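Local coordinates for protein leucine aminopeptidase (Fimbriiglobus ruber, PDB 7D1B) that probably acts as a zinc-dependent glutaminyl cyclase, cyclising N-terminal glutaminyl residues of peptides on a peptidase family M28 scaffold, at residues R67-P72 with H130-P135. Residues are numbered along the deposited sequence; the frame is centred on the assembly and turned at random.
Sequences RISGTP and HYDTRP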
ATOM      1  N   ARG A  67      15.347   0.762   2.604  1.00 13.85           N
ATOM      2  CA  ARG A  67      14.698  -0.189   3.496  1.00 13.19           C
ATOM      3  C   ARG A  67      14.508  -1.505   2.752  1.00 13.07           C
ATOM      4  O   ARG A  67      13.392  -2.023   2.611  1.00 13.42           O
ATOM      5  CB  ARG A  67      13.371   0.394   3.994  1.00 14.11           C
ATOM      6  CG  ARG A  67      13.545   1.599   4.924  1.00 15.50           C
ATOM      7  CD  ARG A  67      12.638   2.746   4.478  1.00 15.51           C
ATOM      8  NE  ARG A  67      13.259   3.452   3.370  1.00 14.34           N
ATOM      9  CZ  ARG A  67      12.618   4.059   2.369  1.00 15.64           C
ATOM     10  NH1 ARG A  67      11.312   3.969   2.241  1.00 17.12           N
ATOM     11  NH2 ARG A  67      13.328   4.748   1.469  1.00 17.26           N
ATOM     12  N   ILE A  68      15.610  -2.041   2.239  1.00 13.34           N
ATOM     13  CA  ILE A  68      15.580  -3.308   1.516  1.00 13.64           C
ATOM     14  C   ILE A  68      15.261  -4.431   2.504  1.00 12.42           C
ATOM     15  O   ILE A  68      15.667  -4.388   3.675  1.00 13.80           O
ATOM     16  CB  ILE A  68      16.955  -3.513   0.851  1.00 13.99           C
ATOM     17  CG1 ILE A  68      17.227  -2.397  -0.178  1.00 15.19           C
ATOM     18  CG2 ILE A  68      17.051  -4.897   0.236  1.00 14.68           C
ATOM     19  CD1 ILE A  68      18.697  -2.288  -0.583  1.00 15.83           C
ATOM     20  N   SER A  69      14.506  -5.435   2.059  1.00 12.94           N
ATOM     21  CA  SER A  69      14.200  -6.561   2.943  1.00 13.13           C
ATOM     22  C   SER A  69      15.471  -7.101   3.590  1.00 13.79           C
ATOM     23  O   SER A  69      16.510  -7.240   2.937  1.00 14.58           O
ATOM     24  CB  SER A  69      13.553  -7.698   2.163  1.00 13.62           C
ATOM     25  OG  SER A  69      12.321  -7.290   1.632  1.00 13.08           O
ATOM     26  N   GLY A  70      15.378  -7.417   4.880  1.00 14.00           N
ATOM     27  CA  GLY A  70      16.450  -8.101   5.575  1.00 15.81           C
ATOM     28  C   GLY A  70      17.600  -7.221   5.994  1.00 16.04           C
ATOM     29  O   GLY A  70      18.671  -7.750   6.299  1.00 20.13           O
ATOM     30  N   THR A  71      17.421  -5.899   6.020  1.00 15.59           N
ATOM     31  CA  THR A  71      18.504  -4.969   6.307  1.00 15.98           C
ATOM     32  C   THR A  71      18.197  -4.126   7.537  1.00 16.03           C
ATOM     33  O   THR A  71      17.032  -3.985   7.941  1.00 16.28           O
ATOM     34  CB  THR A  71      18.769  -4.017   5.131  1.00 16.05           C
ATOM     35  OG1 THR A  71      17.635  -3.153   4.951  1.00 15.87           O
ATOM     36  CG2 THR A  71      19.078  -4.785   3.844  1.00 17.33           C
ATOM     37  N   PRO A  72      19.218  -3.498   8.122  1.00 16.95           N
ATOM     38  CA  PRO A  72      18.969  -2.603   9.263  1.00 17.64           C
ATOM     39  C   PRO A  72      18.013  -1.465   8.967  1.00 16.25           C
ATOM     40  O   PRO A  72      17.262  -1.068   9.866  1.00 16.49           O
ATOM     41  CB  PRO A  72      20.374  -2.092   9.602  1.00 19.43           C
ATOM     42  CG  PRO A  72      21.280  -3.250   9.177  1.00 19.82           C
ATOM     43  CD  PRO A  72      20.660  -3.733   7.899  1.00 18.29           C
ATOM     44  N   HIS A 130       3.137  -2.076   0.046  1.00 10.85           N
ATOM     45  CA  HIS A 130       4.428  -2.667   0.397  1.00 11.16           C
ATOM     46  C   HIS A 130       5.262  -1.633   1.144  1.00 10.56           C
ATOM     47  O   HIS A 130       4.961  -0.434   1.125  1.00 11.52           O
ATOM     48  CB  HIS A 130       5.152  -3.293  -0.809  1.00 11.27           C
ATOM     49  CG  HIS A 130       5.958  -2.339  -1.648  1.00 11.39           C
ATOM     50  ND1 HIS A 130       7.338  -2.368  -1.674  1.00 12.39           N
ATOM     51  CD2 HIS A 130       5.588  -1.405  -2.556  1.00 12.38           C
ATOM     52  CE1 HIS A 130       7.779  -1.472  -2.543  1.00 13.07           C
ATOM     53  NE2 HIS A 130       6.739  -0.872  -3.090  1.00 12.55           N
ATOM     54  N   TYR A 131       6.306  -2.097   1.835  1.00 11.31           N
ATOM     55  CA  TYR A 131       7.190  -1.159   2.509  1.00 11.59           C
ATOM     56  C   TYR A 131       8.662  -1.536   2.401  1.00 11.66           C
ATOM     57  O   TYR A 131       9.504  -0.784   2.897  1.00 12.60           O
ATOM     58  CB  TYR A 131       6.767  -0.853   3.960  1.00 12.35           C
ATOM     59  CG  TYR A 131       7.009  -1.908   5.029  1.00 11.62           C
ATOM     60  CD1 TYR A 131       6.964  -3.279   4.769  1.00 13.57           C
ATOM     61  CD2 TYR A 131       7.230  -1.510   6.329  1.00 12.76           C
ATOM     62  CE1 TYR A 131       7.169  -4.215   5.795  1.00 12.90           C
ATOM     63  CE2 TYR A 131       7.434  -2.427   7.348  1.00 14.80           C
ATOM     64  CZ  TYR A 131       7.405  -3.777   7.080  1.00 13.15           C
ATOM     65  OH  TYR A 131       7.612  -4.654   8.122  1.00 14.68           O
ATOM     66  N   ASP A 132       9.008  -2.650   1.759  1.00 11.94           N
ATOM     67  CA  ASP A 132      10.394  -2.850   1.359  1.00 12.18           C
ATOM     68  C   ASP A 132      10.709  -1.924   0.192  1.00 12.19           C
ATOM     69  O   ASP A 132       9.824  -1.526  -0.560  1.00 14.81           O
ATOM     70  CB  ASP A 132      10.644  -4.309   0.976  1.00 12.84           C
ATOM     71  CG  ASP A 132       9.879  -4.725  -0.274  1.00 12.31           C
ATOM     72  OD1 ASP A 132       8.638  -4.507  -0.344  1.00 12.83           O
ATOM     73  OD2 ASP A 132      10.512  -5.306  -1.186  1.00 12.85           O
ATOM     74  N   THR A 133      11.975  -1.569   0.035  1.00 12.28           N
ATOM     75  CA  THR A 133      12.378  -0.779  -1.120  1.00 12.85           C
ATOM     76  C   THR A 133      13.219  -1.635  -2.052  1.00 12.09           C
ATOM     77  O   THR A 133      14.017  -2.474  -1.610  1.00 12.91           O
ATOM     78  CB  THR A 133      13.086   0.528  -0.741  1.00 13.66           C
ATOM     79  OG1 THR A 133      14.288   0.263   0.001  1.00 13.98           O
ATOM     80  CG2 THR A 133      12.160   1.427   0.085  1.00 14.85           C
ATOM     81  N   ARG A 134      13.041  -1.421  -3.344  1.00 12.97           N
ATOM     82  CA  ARG A 134      13.755  -2.203  -4.339  1.00 13.35           C
ATOM     83  C   ARG A 134      15.260  -1.975  -4.190  1.00 13.46           C
ATOM     84  O   ARG A 134      15.693  -0.847  -3.936  1.00 14.01           O
ATOM     85  CB  ARG A 134      13.317  -1.745  -5.723  1.00 13.94           C
ATOM     86  CG  ARG A 134      13.644  -2.718  -6.828  1.00 14.17           C
ATOM     87  CD  ARG A 134      13.139  -2.179  -8.167  1.00 14.90           C
ATOM     88  NE  ARG A 134      13.490  -3.073  -9.255  1.00 15.05           N
ATOM     89  CZ  ARG A 134      12.704  -4.004  -9.785  1.00 14.49           C
ATOM     90  NH1 ARG A 134      13.187  -4.784 -10.752  1.00 15.96           N
ATOM     91  NH2 ARG A 134      11.465  -4.189  -9.344  1.00 15.71           N
ATOM     92  N   PRO A 135      16.087  -3.009  -4.355  1.00 13.55           N
ATOM     93  CA  PRO A 135      17.526  -2.815  -4.117  1.00 14.68           C
ATOM     94  C   PRO A 135      18.172  -1.804  -5.041  1.00 14.99           C
ATOM     95  O   PRO A 135      19.162  -1.179  -4.645  1.00 17.78           O
ATOM     96  CB  PRO A 135      18.110  -4.226  -4.278  1.00 15.06           C
ATOM     97  CG  PRO A 135      16.961  -5.125  -3.841  1.00 15.53           C
ATOM     98  CD  PRO A 135      15.733  -4.440  -4.425  1.00 13.97           C
TER
HETATM   99  O   HOH W   1       9.186   2.333   2.924  1.00 18.57           O
HETATM  100  O   HOH W   2      13.430  -5.191  -0.820  1.00 13.35           O
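Two hydrogen bonds to Thr133 engage both the backbone N and O of Arg67. Arg67 N donates to Thr133 OG1 at 2.9 Å, while Thr133 N reaches Arg67 O at 3.0 Å from above the carbonyl plane. With chi1 at 61°, OG1 lies between its own backbone N and carbonyl carbon, which places it beside Arg67 N and turns CG2 to one face of the Arg67 guanidinium, 3.4 Å above the plane and offset toward its rim. That group is held by Gly65 O, Ala151 O and Thr157 OG1. An alanine in place of Thr133 would probably leave Arg67 N without its acceptor and this guanidinium face without its methyl cover.

Waters add further links. One accepts from Ser69 N at 3.1 Å and donates to both Asp132 OD2 and Thr133 O; another bridges Arg67 NH1 and Tyr131 O.

Apolar packing is lighter: Ile68 lays CD1 against Pro135 CA at 3.8 Å, with CG2 near Pro135 CG. Ser69 OG, bonded to Asp185, rests on Asp132 CB.

His130 ND1 binds Asp132 OD1 at 2.8 Å, its NE2 bonds to the zinc ligand Asp155, and Arg134 forms a salt bridge with the ligand Glu188. The loop following strand 123-130, joined by hydrogen bonds to Arg67 just ahead of the type II turn Ile68-Thr71 that leads into helix 72-87, thus contributes to the second shell of the zinc site in this M28 α/β fold.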